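Long-range contacts in VlsE1 (PDB 1L8W), which is a variable surface lipoprotein antigen of the Lyme disease spirochaete and probably takes part in evasion of the host immune response: residues 183-188 with 265-270; 192-197 with 285-290. All coordinates share one frame; numbering follows the deposited sequence.

Contact 1 of 2, residues 183-188 with 265-270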
ATOM      1  N   LYS A 183       9.561   6.087 -16.239  1.00 55.82           N
ATOM      2  CA  LYS A 183       9.238   5.214 -17.362  1.00 53.43           C
ATOM      3  C   LYS A 183      10.178   4.027 -17.530  1.00 51.84           C
ATOM      4  O   LYS A 183      11.336   4.057 -17.106  1.00 51.65           O
ATOM      5  CB  LYS A 183       9.185   6.019 -18.661  1.00 55.21           C
ATOM      6  CG  LYS A 183       7.803   6.588 -18.959  1.00 57.18           C
ATOM      7  CD  LYS A 183       6.806   5.470 -19.256  1.00 57.55           C
ATOM      8  CE  LYS A 183       5.411   6.016 -19.538  1.00 59.07           C
ATOM      9  NZ  LYS A 183       4.457   4.948 -19.947  1.00 56.85           N
ATOM     10  N   GLY A 184       9.656   2.984 -18.163  1.00 49.32           N
ATOM     11  CA  GLY A 184      10.419   1.774 -18.383  1.00 47.55           C
ATOM     12  C   GLY A 184       9.485   0.612 -18.133  1.00 47.22           C
ATOM     13  O   GLY A 184       9.269   0.224 -16.988  1.00 47.98           O
ATOM     14  N   GLU A 185       8.927   0.064 -19.206  1.00 46.16           N
ATOM     15  CA  GLU A 185       7.986  -1.044 -19.112  1.00 45.16           C
ATOM     16  C   GLU A 185       8.677  -2.386 -18.891  1.00 42.66           C
ATOM     17  O   GLU A 185       8.103  -3.442 -19.161  1.00 44.01           O
ATOM     18  CB  GLU A 185       7.139  -1.104 -20.390  1.00 47.53           C
ATOM     19  CG  GLU A 185       7.930  -1.501 -21.634  1.00 50.37           C
ATOM     20  CD  GLU A 185       7.157  -1.301 -22.925  1.00 51.27           C
ATOM     21  OE1 GLU A 185       6.110  -1.956 -23.116  1.00 51.61           O
ATOM     22  OE2 GLU A 185       7.606  -0.482 -23.755  1.00 55.00           O
ATOM     23  N   ASN A 186       9.908  -2.347 -18.391  1.00 38.86           N
ATOM     24  CA  ASN A 186      10.674  -3.567 -18.146  1.00 33.99           C
ATOM     25  C   ASN A 186       9.953  -4.595 -17.273  1.00 29.29           C
ATOM     26  O   ASN A 186      10.137  -5.798 -17.448  1.00 28.34           O
ATOM     27  CB  ASN A 186      12.023  -3.226 -17.493  1.00 35.73           C
ATOM     28  CG  ASN A 186      12.880  -2.321 -18.355  1.00 38.92           C
ATOM     29  OD1 ASN A 186      13.212  -2.658 -19.492  1.00 40.85           O
ATOM     30  ND2 ASN A 186      13.249  -1.163 -17.814  1.00 41.61           N
ATOM     31  N   ASN A 187       9.131  -4.135 -16.337  1.00 25.54           N
ATOM     32  CA  ASN A 187       8.450  -5.066 -15.442  1.00 24.35           C
ATOM     33  C   ASN A 187       6.956  -5.279 -15.668  1.00 24.38           C
ATOM     34  O   ASN A 187       6.277  -5.873 -14.833  1.00 24.89           O
ATOM     35  CB  ASN A 187       8.718  -4.659 -13.992  1.00 21.92           C
ATOM     36  CG  ASN A 187      10.204  -4.698 -13.643  1.00 18.70           C
ATOM     37  OD1 ASN A 187      10.836  -5.752 -13.705  1.00 17.12           O
ATOM     38  ND2 ASN A 187      10.766  -3.548 -13.285  1.00 14.21           N
ATOM     39  N   LYS A 188       6.452  -4.820 -16.807  1.00 24.09           N
ATOM     40  CA  LYS A 188       5.041  -4.977 -17.129  1.00 23.90           C
ATOM     41  C   LYS A 188       4.595  -6.429 -16.985  1.00 23.89           C
ATOM     42  O   LYS A 188       3.413  -6.704 -16.778  1.00 25.82           O
ATOM     43  CB  LYS A 188       4.766  -4.473 -18.553  1.00 25.36           C
ATOM     44  CG  LYS A 188       5.641  -5.083 -19.649  1.00 23.22           C
ATOM     45  CD  LYS A 188       5.312  -4.440 -21.002  1.00 27.00           C
ATOM     46  CE  LYS A 188       6.337  -4.790 -22.091  1.00 27.55           C
ATOM     47  NZ  LYS A 188       6.233  -6.201 -22.581  1.00 32.57           N
ATOM     48  N   GLU A 265      -0.595   3.646 -18.739  1.00 34.65           N
ATOM     49  CA  GLU A 265      -0.743   4.208 -17.401  1.00 35.09           C
ATOM     50  C   GLU A 265      -0.116   3.286 -16.363  1.00 35.46           C
ATOM     51  O   GLU A 265       0.366   3.743 -15.330  1.00 34.48           O
ATOM     52  CB  GLU A 265      -2.218   4.447 -17.072  1.00 37.08           C
ATOM     53  CG  GLU A 265      -2.851   5.585 -17.868  1.00 37.57           C
ATOM     54  CD  GLU A 265      -3.451   5.126 -19.176  1.00 37.27           C
ATOM     55  OE1 GLU A 265      -2.931   4.151 -19.761  1.00 32.97           O
ATOM     56  OE2 GLU A 265      -4.441   5.752 -19.622  1.00 38.72           O
HETATM   57  N   MSE A 266      -0.147   1.983 -16.631  1.00 35.64           N
HETATM   58  CA  MSE A 266       0.467   1.006 -15.741  1.00 37.04           C
HETATM   59  C   MSE A 266       1.872   0.790 -16.325  1.00 37.75           C
HETATM   60  O   MSE A 266       2.517   1.751 -16.741  1.00 38.68           O
HETATM   61  CB  MSE A 266      -0.341  -0.302 -15.723  1.00 37.37           C
HETATM   62  CG  MSE A 266      -1.636  -0.257 -14.883  1.00 39.20           C
HETATM   63 SE   MSE A 266      -1.411   0.042 -12.938  1.00 41.71          SE
HETATM   64  CE  MSE A 266      -1.414   1.965 -12.974  1.00 40.05           C
ATOM     65  N   LYS A 267       2.345  -0.449 -16.374  1.00 37.40           N
ATOM     66  CA  LYS A 267       3.678  -0.733 -16.928  1.00 38.19           C
ATOM     67  C   LYS A 267       4.825  -0.055 -16.176  1.00 35.29           C
ATOM     68  O   LYS A 267       5.895  -0.633 -16.016  1.00 35.32           O
ATOM     69  CB  LYS A 267       3.743  -0.334 -18.410  1.00 39.75           C
ATOM     70  CG  LYS A 267       2.979  -1.257 -19.345  1.00 41.52           C
ATOM     71  CD  LYS A 267       3.236  -0.907 -20.807  1.00 43.06           C
ATOM     72  CE  LYS A 267       2.647  -1.974 -21.727  1.00 45.69           C
ATOM     73  NZ  LYS A 267       2.850  -1.675 -23.174  1.00 46.67           N
ATOM     74  N   LYS A 268       4.603   1.176 -15.725  1.00 34.40           N
ATOM     75  CA  LYS A 268       5.615   1.907 -14.971  1.00 31.73           C
ATOM     76  C   LYS A 268       5.816   1.266 -13.597  1.00 30.32           C
ATOM     77  O   LYS A 268       4.876   0.743 -12.997  1.00 29.79           O
ATOM     78  CB  LYS A 268       5.199   3.366 -14.823  1.00 32.57           C
ATOM     79  CG  LYS A 268       5.386   4.173 -16.088  1.00 35.57           C
ATOM     80  CD  LYS A 268       4.846   5.579 -15.936  1.00 37.36           C
ATOM     81  CE  LYS A 268       3.354   5.621 -16.196  1.00 40.09           C
ATOM     82  NZ  LYS A 268       2.600   4.695 -15.316  1.00 39.99           N
ATOM     83  N   ASP A 269       7.048   1.327 -13.108  1.00 28.98           N
ATOM     84  CA  ASP A 269       7.431   0.732 -11.832  1.00 27.36           C
ATOM     85  C   ASP A 269       6.715   1.194 -10.570  1.00 25.17           C
ATOM     86  O   ASP A 269       6.467   0.390  -9.678  1.00 23.76           O
ATOM     87  CB  ASP A 269       8.939   0.886 -11.625  1.00 28.11           C
ATOM     88  CG  ASP A 269       9.748   0.111 -12.649  1.00 29.74           C
ATOM     89  OD1 ASP A 269       9.457  -1.089 -12.850  1.00 27.07           O
ATOM     90  OD2 ASP A 269      10.677   0.701 -13.245  1.00 30.79           O
ATOM     91  N   ASP A 270       6.399   2.477 -10.467  1.00 23.96           N
ATOM     92  CA  ASP A 270       5.725   2.943  -9.265  1.00 23.56           C
ATOM     93  C   ASP A 270       4.247   2.532  -9.240  1.00 22.00           C
ATOM     94  O   ASP A 270       3.679   2.333  -8.164  1.00 21.25           O
ATOM     95  CB  ASP A 270       5.904   4.459  -9.105  1.00 24.53           C
ATOM     96  CG  ASP A 270       5.442   5.238 -10.316  1.00 29.31           C
ATOM     97  OD1 ASP A 270       5.227   4.619 -11.384  1.00 25.47           O
ATOM     98  OD2 ASP A 270       5.306   6.480 -10.194  1.00 31.17           O
TER
HETATM   99  O   HOH W   1       8.237  -1.750 -15.433  1.00 25.27           O
HETATM  100  O   HOH W   2       9.224   2.033 -15.119  1.00 44.16           O
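Asn187 and Asp269 meet where the loop between helices 153-170 and 205-216 packs against the N-terminus of helix 269-281, for which Lys268 is the N-cap. Their planar groups are turned 54° apart. ND2 of Asn187 reaches OD1 of Asp269 at 2.8 Å in a nearly straight bond (167°), which leaves almost within the amide plane and arrives on the syn side of the carboxylate, somewhat out of its plane.

Lys267 illustrates how a lysine can serve by its whole length. Its extended chain runs alongside both Glu185 and Lys188, pointing the same way as each. Lys188 CD rests against Lys267 CE at 3.7 Å, while Lys267 NZ forms a salt bridge with Glu185 OE1, 3.3 Å away, whose hydrogen bond is weak. The ammonium of Lys188 turns instead to a salt bridge with Glu260.

Lys183 crosses Lys268 obliquely. Its CB points away from the partner segment, but the bend at chi2 (-67°) carries CD to within 3.7 Å of Lys268 CG, an aliphatic contact; the two NZ atoms, of like charge, are 5.0 Å apart.

Two waters bridge the backbones, and both reach Gly184 O. Water 1 also accepts from Asn187 N and lies 2.7 Å from Lys267 O; water 2 accepts from Asp269 N at 3.0 Å and sits 2.6 Å from Gly184 O.

Contact 2 of 2, residues 192-197 with 285-290; sequences KLFGKA and GKFAVK
Leu193 and Ala288 are joined by the hydrogen bond that ties this loop to a strand. Ala288 N donates to Leu193 O at 3.0 Å with an angle of 166°. Two CA-H...O contacts support it: Phe287 CA lies 3.6 Å from the same Leu193 O, and Leu193 CA directs its hydrogen at Ala288 O. One carbonyl of the 3-10 segment 192-193 thus receives both an N-H and a CA-H from successive strand residues.

The aromatic contact is a T-shaped pair. The edge of Phe287 is turned toward the face of Phe194, with centroids 5.9 Å apart and planes at 90°. Phe194 CB points away from the strand, but CG lies beside the backbone N, anti to the carbonyl carbon (chi1 -66°), and CZ comes back to Phe287. The rings come nearest where Phe287 CE1 stands 4.2 Å from Phe194 CZ. Both rings touch Arg279 of helix 269-281; Phe194 also meets the ring of Phe261, and Phe287 also reaches Ile301 and Ala305 of helix 294-333.

Aliphatic packing completes the contact. Leu193 CB sits at the edge of the Phe287 ring, 4.2 Å from CD1, and the CD2 methyl of Leu193 lies 4.3 Å from Val289 CG1. Ala288 CB points into the curve of the loop, where it meets Ala197 CB at 3.5 Å and Gly195 O at 3.3 Å.

Strand 287-288 pairs with strand 141-142 through backbone bonds of Phe287 and Val289. Ala288, between them, uses its N-H for the loop: a short two-stranded parallel sheet in a largely helical protein, with a non-strand segment bonded to its edge.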
ATOM      1  N   LYS A 192       1.079 -10.737 -14.878  1.00 20.98           N
ATOM      2  CA  LYS A 192       0.684 -12.141 -14.970  1.00 20.85           C
ATOM      3  C   LYS A 192       0.279 -12.724 -13.624  1.00 21.61           C
ATOM      4  O   LYS A 192      -0.435 -13.726 -13.560  1.00 23.13           O
ATOM      5  CB  LYS A 192       1.825 -12.975 -15.560  1.00 18.44           C
ATOM      6  CG  LYS A 192       2.304 -12.485 -16.915  1.00 17.06           C
ATOM      7  CD  LYS A 192       3.443 -13.333 -17.459  1.00 17.40           C
ATOM      8  CE  LYS A 192       3.759 -12.922 -18.894  1.00 17.95           C
ATOM      9  NZ  LYS A 192       4.804 -13.794 -19.483  1.00 26.53           N
ATOM     10  N   LEU A 193       0.750 -12.098 -12.554  1.00 20.58           N
ATOM     11  CA  LEU A 193       0.457 -12.547 -11.199  1.00 20.67           C
ATOM     12  C   LEU A 193      -0.940 -12.133 -10.777  1.00 20.94           C
ATOM     13  O   LEU A 193      -1.485 -12.666  -9.812  1.00 21.85           O
ATOM     14  CB  LEU A 193       1.485 -11.959 -10.225  1.00 17.78           C
ATOM     15  CG  LEU A 193       2.942 -12.263 -10.591  1.00 16.31           C
ATOM     16  CD1 LEU A 193       3.851 -11.706  -9.532  1.00 16.55           C
ATOM     17  CD2 LEU A 193       3.152 -13.760 -10.732  1.00 12.74           C
ATOM     18  N   PHE A 194      -1.514 -11.187 -11.517  1.00 19.79           N
ATOM     19  CA  PHE A 194      -2.846 -10.671 -11.233  1.00 21.37           C
ATOM     20  C   PHE A 194      -3.961 -11.415 -11.963  1.00 25.04           C
ATOM     21  O   PHE A 194      -5.131 -11.040 -11.872  1.00 24.20           O
ATOM     22  CB  PHE A 194      -2.894  -9.173 -11.565  1.00 19.16           C
ATOM     23  CG  PHE A 194      -2.021  -8.330 -10.664  1.00 16.84           C
ATOM     24  CD1 PHE A 194      -0.638  -8.370 -10.780  1.00 17.26           C
ATOM     25  CD2 PHE A 194      -2.581  -7.563  -9.651  1.00 17.78           C
ATOM     26  CE1 PHE A 194       0.174  -7.663  -9.897  1.00 19.65           C
ATOM     27  CE2 PHE A 194      -1.778  -6.850  -8.759  1.00 18.13           C
ATOM     28  CZ  PHE A 194      -0.400  -6.900  -8.879  1.00 16.65           C
ATOM     29  N   GLY A 195      -3.602 -12.482 -12.670  1.00 28.42           N
ATOM     30  CA  GLY A 195      -4.601 -13.235 -13.404  1.00 32.41           C
ATOM     31  C   GLY A 195      -5.005 -14.524 -12.719  1.00 33.95           C
ATOM     32  O   GLY A 195      -4.832 -14.673 -11.513  1.00 35.35           O
ATOM     33  N   LYS A 196      -5.542 -15.461 -13.492  1.00 36.70           N
ATOM     34  CA  LYS A 196      -5.966 -16.740 -12.939  1.00 39.07           C
ATOM     35  C   LYS A 196      -4.765 -17.632 -12.684  1.00 39.23           C
ATOM     36  O   LYS A 196      -3.641 -17.310 -13.072  1.00 39.17           O
ATOM     37  CB  LYS A 196      -6.949 -17.428 -13.888  1.00 40.33           C
ATOM     38  CG  LYS A 196      -6.413 -17.656 -15.276  1.00 44.15           C
ATOM     39  CD  LYS A 196      -7.519 -18.046 -16.244  1.00 46.93           C
ATOM     40  CE  LYS A 196      -8.532 -16.919 -16.403  1.00 47.91           C
ATOM     41  NZ  LYS A 196      -9.574 -17.245 -17.419  1.00 50.94           N
ATOM     42  N   ALA A 197      -5.006 -18.749 -12.011  1.00 41.83           N
ATOM     43  CA  ALA A 197      -3.944 -19.692 -11.682  1.00 42.98           C
ATOM     44  C   ALA A 197      -4.199 -21.029 -12.353  1.00 43.33           C
ATOM     45  O   ALA A 197      -5.214 -21.215 -13.024  1.00 43.46           O
ATOM     46  CB  ALA A 197      -3.863 -19.880 -10.170  1.00 43.00           C
ATOM     47  N   GLY A 285      -6.776 -10.534  -1.636  1.00 22.38           N
ATOM     48  CA  GLY A 285      -5.776 -10.216  -2.639  1.00 21.85           C
ATOM     49  C   GLY A 285      -4.686 -11.265  -2.633  1.00 20.85           C
ATOM     50  O   GLY A 285      -3.956 -11.383  -1.658  1.00 22.41           O
ATOM     51  N   LYS A 286      -4.570 -12.030  -3.714  1.00 21.78           N
ATOM     52  CA  LYS A 286      -3.560 -13.084  -3.805  1.00 22.26           C
ATOM     53  C   LYS A 286      -2.836 -13.063  -5.151  1.00 21.31           C
ATOM     54  O   LYS A 286      -3.307 -12.462  -6.107  1.00 20.52           O
ATOM     55  CB  LYS A 286      -4.219 -14.447  -3.613  1.00 24.00           C
ATOM     56  CG  LYS A 286      -5.084 -14.532  -2.375  1.00 27.70           C
ATOM     57  CD  LYS A 286      -5.875 -15.828  -2.353  1.00 29.60           C
ATOM     58  CE  LYS A 286      -6.702 -15.952  -1.081  1.00 29.83           C
ATOM     59  NZ  LYS A 286      -7.472 -17.227  -1.073  1.00 33.47           N
ATOM     60  N   PHE A 287      -1.694 -13.739  -5.218  1.00 21.95           N
ATOM     61  CA  PHE A 287      -0.902 -13.788  -6.443  1.00 22.64           C
ATOM     62  C   PHE A 287      -0.919 -15.185  -7.049  1.00 23.95           C
ATOM     63  O   PHE A 287      -0.600 -16.176  -6.380  1.00 27.31           O
ATOM     64  CB  PHE A 287       0.518 -13.327  -6.129  1.00 20.12           C
ATOM     65  CG  PHE A 287       0.565 -11.950  -5.531  1.00 19.38           C
ATOM     66  CD1 PHE A 287       0.539 -10.822  -6.347  1.00 18.49           C
ATOM     67  CD2 PHE A 287       0.546 -11.781  -4.151  1.00 15.80           C
ATOM     68  CE1 PHE A 287       0.482  -9.545  -5.800  1.00 17.73           C
ATOM     69  CE2 PHE A 287       0.490 -10.504  -3.590  1.00 16.02           C
ATOM     70  CZ  PHE A 287       0.454  -9.384  -4.415  1.00 16.43           C
ATOM     71  N   ALA A 288      -1.301 -15.257  -8.320  1.00 23.47           N
ATOM     72  CA  ALA A 288      -1.412 -16.534  -9.010  1.00 26.66           C
ATOM     73  C   ALA A 288      -0.276 -16.907  -9.973  1.00 26.09           C
ATOM     74  O   ALA A 288       0.280 -16.061 -10.683  1.00 24.92           O
ATOM     75  CB  ALA A 288      -2.751 -16.588  -9.738  1.00 28.34           C
ATOM     76  N   VAL A 289       0.049 -18.194  -9.987  1.00 26.73           N
ATOM     77  CA  VAL A 289       1.094 -18.733 -10.847  1.00 28.29           C
ATOM     78  C   VAL A 289       0.580 -20.029 -11.501  1.00 31.61           C
ATOM     79  O   VAL A 289      -0.423 -20.604 -11.054  1.00 28.13           O
ATOM     80  CB  VAL A 289       2.372 -19.058 -10.030  1.00 28.14           C
ATOM     81  CG1 VAL A 289       2.931 -17.792  -9.389  1.00 25.78           C
ATOM     82  CG2 VAL A 289       2.054 -20.094  -8.959  1.00 27.02           C
ATOM     83  N   LYS A 290       1.264 -20.469 -12.560  1.00 34.36           N
ATOM     84  CA  LYS A 290       0.909 -21.703 -13.268  1.00 38.40           C
ATOM     85  C   LYS A 290       1.280 -22.864 -12.353  1.00 41.21           C
ATOM     86  O   LYS A 290       2.090 -22.696 -11.442  1.00 42.14           O
ATOM     87  CB  LYS A 290       1.719 -21.836 -14.568  1.00 38.22           C
ATOM     88  CG  LYS A 290       1.637 -20.638 -15.502  1.00 39.03           C
ATOM     89  CD  LYS A 290       2.687 -20.686 -16.624  1.00 39.33           C
ATOM     90  CE  LYS A 290       2.430 -21.782 -17.657  1.00 38.77           C
ATOM     91  NZ  LYS A 290       2.807 -23.158 -17.214  1.00 36.77           N
TER

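How the contacts relate
Together the two contacts show one long loop fastened twice to a later part of the chain. Contact 1 lies at the surface and holds the loop to the start of helix 269-281; contact 2, its centre about 18 Å from that of contact 1, is buried and holds the loop's continuation to strand 287-288, which follows that helix. Helix 205-216 touches both; helix 269-281 begins within contact 1 and packs on contact 2. The chemistry changes with burial: lysine chains, carboxylates, an amide and bridging waters at contact 1, against phenylalanine rings, aliphatic side chains and a direct backbone bond at contact 2. In sequence the four segments alternate, so each contact spans part of the other's interval.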